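Local coordinates for CdiA-CT toxin, Conserved domain protein (Yersinia pseudotuberculosis serotype O:3, PDB 4ZQU), which probably acts as a PDDEXK-clan endonuclease toxin in contact-dependent growth inhibition, held in complex with its CdiI immunity protein, at residues 56-61 with 105-110; 60-65 with 112-117. One frame throughout, in Å; residues are numbered along the deposited sequence.

Contact 1: 56-61 with 105-110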
loop_
_atom_site.group_PDB
_atom_site.type_symbol
_atom_site.label_atom_id
_atom_site.label_comp_id
_atom_site.label_asym_id
_atom_site.label_seq_id
_atom_site.Cartn_x
_atom_site.Cartn_y
_atom_site.Cartn_z
ATOM N N SER A 56 3.018 23.502 10.635
ATOM C CA SER A 56 3.201 22.208 11.287
ATOM C C SER A 56 2.285 21.135 10.716
ATOM O O SER A 56 2.742 20.055 10.349
ATOM C CB SER A 56 2.962 22.325 12.793
ATOM O OG SER A 56 3.971 23.103 13.413
ATOM N N SER A 57 0.993 21.439 10.653
ATOM C CA SER A 57 -0.001 20.488 10.163
ATOM C C SER A 57 0.351 19.969 8.776
ATOM O O SER A 57 0.251 18.772 8.505
ATOM C CB SER A 57 -1.386 21.131 10.136
ATOM O OG SER A 57 -2.344 20.239 9.595
ATOM N N ILE A 58 0.767 20.879 7.904
ATOM C CA ILE A 58 1.137 20.523 6.539
ATOM C C ILE A 58 2.468 19.785 6.505
ATOM O O ILE A 58 2.595 18.753 5.849
ATOM C CB ILE A 58 1.226 21.765 5.638
ATOM C CG1 ILE A 58 -0.064 22.584 5.733
ATOM C CG2 ILE A 58 1.503 21.357 4.203
ATOM C CD1 ILE A 58 -0.032 23.870 4.936
ATOM N N LYS A 59 3.455 20.321 7.214
ATOM C CA LYS A 59 4.761 19.685 7.315
ATOM C C LYS A 59 4.637 18.271 7.867
ATOM O O LYS A 59 5.370 17.367 7.465
ATOM C CB LYS A 59 5.694 20.507 8.202
ATOM C CG LYS A 59 7.134 20.056 8.145
ATOM C CD LYS A 59 7.803 20.118 9.503
ATOM C CE LYS A 59 9.139 19.394 9.475
ATOM N NZ LYS A 59 9.583 18.996 10.836
ATOM N N LYS A 60 3.703 18.092 8.793
ATOM C CA LYS A 60 3.458 16.790 9.391
ATOM C C LYS A 60 3.023 15.806 8.314
ATOM O O LYS A 60 3.426 14.644 8.320
ATOM C CB LYS A 60 2.401 16.897 10.491
ATOM C CG LYS A 60 1.919 15.569 11.044
ATOM C CD LYS A 60 1.307 15.748 12.424
ATOM C CE LYS A 60 -0.174 15.400 12.418
ATOM N NZ LYS A 60 -0.481 14.201 13.250
ATOM N N ASN A 61 2.211 16.283 7.377
ATOM C CA ASN A 61 1.774 15.456 6.263
ATOM C C ASN A 61 2.903 15.217 5.269
ATOM O O ASN A 61 3.113 14.092 4.825
ATOM C CB ASN A 61 0.583 16.096 5.551
ATOM C CG ASN A 61 0.013 15.209 4.456
ATOM O OD1 ASN A 61 0.578 15.103 3.368
ATOM N ND2 ASN A 61 -1.116 14.572 4.740
ATOM N N ASN A 105 2.854 28.826 2.015
ATOM C CA ASN A 105 3.901 28.925 1.009
ATOM C C ASN A 105 5.230 28.388 1.520
ATOM O O ASN A 105 6.050 27.891 0.747
ATOM C CB ASN A 105 4.055 30.372 0.552
ATOM C CG ASN A 105 2.906 30.824 -0.311
ATOM O OD1 ASN A 105 2.547 30.156 -1.281
ATOM N ND2 ASN A 105 2.307 31.952 0.043
ATOM N N ARG A 106 5.434 28.487 2.828
ATOM C CA ARG A 106 6.639 27.960 3.457
ATOM C C ARG A 106 6.666 26.441 3.391
ATOM O O ARG A 106 7.708 25.839 3.128
ATOM C CB ARG A 106 6.735 28.420 4.913
ATOM C CG ARG A 106 8.112 28.929 5.305
ATOM C CD ARG A 106 8.134 29.479 6.727
ATOM N NE ARG A 106 7.010 30.364 7.026
ATOM C CZ ARG A 106 6.308 30.326 8.155
ATOM N NH1 ARG A 106 6.607 29.436 9.094
ATOM N NH2 ARG A 106 5.306 31.176 8.347
ATOM N N ALA A 107 5.515 25.829 3.648
ATOM C CA ALA A 107 5.378 24.383 3.580
ATOM C C ALA A 107 5.478 23.893 2.136
ATOM O O ALA A 107 5.976 22.798 1.876
ATOM C CB ALA A 107 4.062 23.950 4.201
ATOM N N ILE A 108 4.998 24.708 1.202
ATOM C CA ILE A 108 5.110 24.400 -0.218
ATOM C C ILE A 108 6.572 24.245 -0.610
ATOM O O ILE A 108 6.953 23.294 -1.293
ATOM C CB ILE A 108 4.468 25.495 -1.088
ATOM C CG1 ILE A 108 2.944 25.459 -0.956
ATOM C CG2 ILE A 108 4.876 25.333 -2.544
ATOM C CD1 ILE A 108 2.243 26.558 -1.730
ATOM N N GLU A 109 7.391 25.188 -0.160
ATOM C CA GLU A 109 8.804 25.189 -0.503
ATOM C C GLU A 109 9.549 24.121 0.284
ATOM O O GLU A 109 10.490 23.513 -0.224
ATOM C CB GLU A 109 9.421 26.569 -0.252
ATOM C CG GLU A 109 10.837 26.724 -0.790
ATOM C CD GLU A 109 10.858 26.950 -2.288
ATOM O OE1 GLU A 109 9.769 27.001 -2.898
ATOM O OE2 GLU A 109 11.959 27.078 -2.861
ATOM N N TYR A 110 9.127 23.900 1.524
ATOM C CA TYR A 110 9.681 22.817 2.323
ATOM C C TYR A 110 9.459 21.475 1.633
ATOM O O TYR A 110 10.397 20.700 1.450
ATOM C CB TYR A 110 9.064 22.791 3.722
ATOM C CG TYR A 110 9.443 21.563 4.516
ATOM C CD1 TYR A 110 10.684 21.468 5.131
ATOM C CD2 TYR A 110 8.565 20.494 4.640
ATOM C CE1 TYR A 110 11.039 20.342 5.852
ATOM C CE2 TYR A 110 8.912 19.365 5.354
ATOM C CZ TYR A 110 10.147 19.296 5.962
ATOM O OH TYR A 110 10.491 18.172 6.677
#

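Contact 2: 60-65 with 112-117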
loop_
_atom_site.group_PDB
_atom_site.type_symbol
_atom_site.label_atom_id
_atom_site.label_comp_id
_atom_site.label_asym_id
_atom_site.label_seq_id
_atom_site.Cartn_x
_atom_site.Cartn_y
_atom_site.Cartn_z
ATOM N N LYS A 60 3.703 18.092 8.793
ATOM C CA LYS A 60 3.458 16.790 9.391
ATOM C C LYS A 60 3.023 15.806 8.314
ATOM O O LYS A 60 3.426 14.644 8.320
ATOM C CB LYS A 60 2.401 16.897 10.491
ATOM C CG LYS A 60 1.919 15.569 11.044
ATOM C CD LYS A 60 1.307 15.748 12.424
ATOM C CE LYS A 60 -0.174 15.400 12.418
ATOM N NZ LYS A 60 -0.481 14.201 13.250
ATOM N N ASN A 61 2.211 16.283 7.377
ATOM C CA ASN A 61 1.774 15.456 6.263
ATOM C C ASN A 61 2.903 15.217 5.269
ATOM O O ASN A 61 3.113 14.092 4.825
ATOM C CB ASN A 61 0.583 16.096 5.551
ATOM C CG ASN A 61 0.013 15.209 4.456
ATOM O OD1 ASN A 61 0.578 15.103 3.368
ATOM N ND2 ASN A 61 -1.116 14.572 4.740
ATOM N N ILE A 62 3.622 16.284 4.927
ATOM C CA ILE A 62 4.730 16.214 3.976
ATOM C C ILE A 62 5.771 15.171 4.369
ATOM O O ILE A 62 6.217 14.384 3.536
ATOM C CB ILE A 62 5.432 17.579 3.837
ATOM C CG1 ILE A 62 4.484 18.605 3.221
ATOM C CG2 ILE A 62 6.690 17.455 2.992
ATOM C CD1 ILE A 62 5.090 19.976 3.084
ATOM N N ASP A 63 6.150 15.166 5.642
ATOM C CA ASP A 63 7.161 14.237 6.132
ATOM C C ASP A 63 6.735 12.786 5.928
ATOM O O ASP A 63 7.550 11.946 5.557
ATOM C CB ASP A 63 7.457 14.495 7.611
ATOM C CG ASP A 63 8.123 15.838 7.846
ATOM O OD1 ASP A 63 8.880 16.289 6.960
ATOM O OD2 ASP A 63 7.891 16.441 8.917
ATOM N N VAL A 64 5.456 12.505 6.158
ATOM C CA VAL A 64 4.928 11.152 6.014
ATOM C C VAL A 64 4.946 10.703 4.555
ATOM O O VAL A 64 5.302 9.565 4.249
ATOM C CB VAL A 64 3.491 11.048 6.557
ATOM C CG1 VAL A 64 2.972 9.628 6.423
ATOM C CG2 VAL A 64 3.448 11.488 8.005
ATOM N N THR A 65 4.562 11.605 3.658
ATOM C CA THR A 65 4.581 11.312 2.232
ATOM C C THR A 65 6.002 11.026 1.763
ATOM O O THR A 65 6.233 10.124 0.960
ATOM C CB THR A 65 4.008 12.478 1.401
ATOM O OG1 THR A 65 4.907 13.591 1.455
ATOM C CG2 THR A 65 2.654 12.907 1.931
ATOM N N LYS A 112 8.862 20.849 -1.455
ATOM C CA LYS A 112 9.510 20.760 -2.762
ATOM C C LYS A 112 10.946 20.260 -2.635
ATOM O O LYS A 112 11.401 19.440 -3.433
ATOM C CB LYS A 112 9.477 22.116 -3.475
ATOM C CG LYS A 112 10.598 22.333 -4.489
ATOM C CD LYS A 112 10.469 23.672 -5.218
ATOM C CE LYS A 112 9.021 24.137 -5.299
ATOM N NZ LYS A 112 8.904 25.529 -5.814
ATOM N N ASN A 113 11.649 20.748 -1.621
ATOM C CA ASN A 113 12.998 20.285 -1.338
ATOM C C ASN A 113 12.987 18.942 -0.608
ATOM O O ASN A 113 14.019 18.284 -0.483
ATOM C CB ASN A 113 13.760 21.332 -0.527
ATOM C CG ASN A 113 13.944 22.635 -1.285
ATOM O OD1 ASN A 113 14.361 22.640 -2.444
ATOM N ND2 ASN A 113 13.638 23.751 -0.628
ATOM N N GLN A 114 11.810 18.547 -0.130
ATOM C CA GLN A 114 11.607 17.213 0.430
ATOM C C GLN A 114 11.139 16.247 -0.652
ATOM O O GLN A 114 10.834 15.088 -0.373
ATOM C CB GLN A 114 10.592 17.248 1.575
ATOM C CG GLN A 114 11.066 18.000 2.798
ATOM C CD GLN A 114 12.394 17.492 3.307
ATOM O OE1 GLN A 114 13.406 18.192 3.245
ATOM N NE2 GLN A 114 12.404 16.264 3.807
ATOM N N GLY A 115 11.078 16.736 -1.887
ATOM C CA GLY A 115 10.694 15.916 -3.023
ATOM C C GLY A 115 9.196 15.710 -3.136
ATOM O O GLY A 115 8.738 14.747 -3.756
ATOM N N VAL A 116 8.430 16.619 -2.538
ATOM C CA VAL A 116 6.974 16.518 -2.533
ATOM C C VAL A 116 6.325 17.776 -3.103
ATOM O O VAL A 116 6.577 18.881 -2.629
ATOM C CB VAL A 116 6.434 16.272 -1.110
ATOM C CG1 VAL A 116 4.919 16.164 -1.125
ATOM C CG2 VAL A 116 7.055 15.019 -0.519
ATOM N N LYS A 117 5.492 17.605 -4.125
ATOM C CA LYS A 117 4.793 18.736 -4.718
ATOM C C LYS A 117 3.543 19.080 -3.920
ATOM O O LYS A 117 2.615 18.286 -3.833
ATOM C CB LYS A 117 4.423 18.445 -6.173
ATOM C CG LYS A 117 3.631 19.563 -6.831
ATOM C CD LYS A 117 3.616 19.431 -8.345
ATOM C CE LYS A 117 2.904 18.166 -8.790
ATOM N NZ LYS A 117 2.859 18.065 -10.277
#

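Contact 1: 56-61 with 105-110
Between 56-61 and 105-110, the largest touch is that of Lys59 with Tyr110, and it is made by methylene groups rather than by charge. The lysine chain slants across the outer half of the tyrosine ring: CG of Lys59 lies 3.4 Å from CE2 of Tyr110, and CE of Lys59 ends 3.3 Å from OH of Tyr110. The approach is oblique, neither squarely over the face nor in at the edge. Two features of the lysine place it there. CG stands opposite the backbone N (chi1 -169°), which puts it beside the ring, and a bend at the second torsion (-141°) turns the rest of the chain so that CE comes to the hydroxyl. The tyrosine, with its own CG opposite the backbone N (chi1 171°), spans the gap from the other helix.

The second apolar touch is smaller, but both its residues are buried. CG2 of Ile58 sits 3.6 Å from CB of Ala107, with the Ile58 CB not much farther away. A single methyl on this side lets the backbones come close, and CA of Lys59 and CA of Ala107 are 6.0 Å apart. Ile58 also reaches Leu90 on strand 85-92, while Ala107 and Tyr110 both touch Tyr55, a turn earlier on helix 53-66.

Polar groups act around this seam, since no hydrogen bond crosses between 56-61 and 105-110. The hydroxyl of Tyr110 hydrogen-bonds to OD1 of Asp63, and NZ of Lys59 makes a long, weak ion pair with OD2 of the same carboxylate. The lysine therefore meets the ring mainly through its methylenes, and the tyrosine pairs apolar contact along its length with a hydrogen bond at its hydroxyl, tying two helices of the restriction-endonuclease-like domain together.

Contact 2: 60-65 with 112-117
Thr65, which leans on Val116, has a carbonyl oxygen gripped by two donors, the hydroxyl of Tyr24 and NZ of Lys86. They satisfy a backbone acceptor in the last turn of helix 53-66. The threonine hydroxyl turns back into its own helix: OG1 of Thr65 donates to O of Ile62 at 2.6 Å, meeting the C=O at 124° with the donor tilted 23° from the carbonyl plane. A first torsion of 69° sets OG1 between the backbone N and the carbonyl carbon, and that rotation also presents its oxygen to the other segment.

There the hydroxyl meets methyls. OG1 of Thr65 lies 3.2 Å from CG2 of Val116 and 3.6 Å from CG1 of Val116, so both branches of the valine come up against one oxygen whose hydrogen is already committed. The two side chains cross obliquely, and both also touch Val88 of strand 85-92.

Ile62, a turn earlier on the helix than Thr65, touches both Val116 and Gln114. Its CG2 is 4.3 Å from CB of Val116 and 4.2 Å from CB of Gln114, whose chain crosses it at about a right angle. The glutamine contributes its CB, not its amide.

What brings Val116 here is the way helix 98-113 ends. Gly115 takes a positive phi in a Schellman motif, with a weak bond from its N to O of Lys112. Val116 then goes extended, and Lys117 enters the sheet through backbone bonds to Lys86 and Val88. With no hydrogen bond between 60-65 and 112-117, Thr65, Ile62 and Val116 form a buried van der Waals contact with Gln114 at its exposed margin: a threonine that spends its proton on its own helix can lie against a valine, probably at little polar cost.

In the fold
Both contacts join helix 53-66 to helix 98-113 or to the turn that follows it, and their centres are about 7 Å apart on the same side of the chain's centre. Along the chain the order is 56-61, 60-65, 105-110, 112-117. Contact 2 follows contact 1, about one turn on along helix 53-66, sharing Lys60 and Asn61, and seven residues on along the other side, where the helix ends. Ile62 knits them together: its CD1 and CG2 pack on Ala107 and Tyr110. Strands 85-92 and 117-122 run parallel beside each other, with helix 98-113 as the beta-alpha-beta crossover between them. The seam thus fastens that crossover to helix 53-66, part of the alpha/beta core expected of a PDDEXK-clan nuclease.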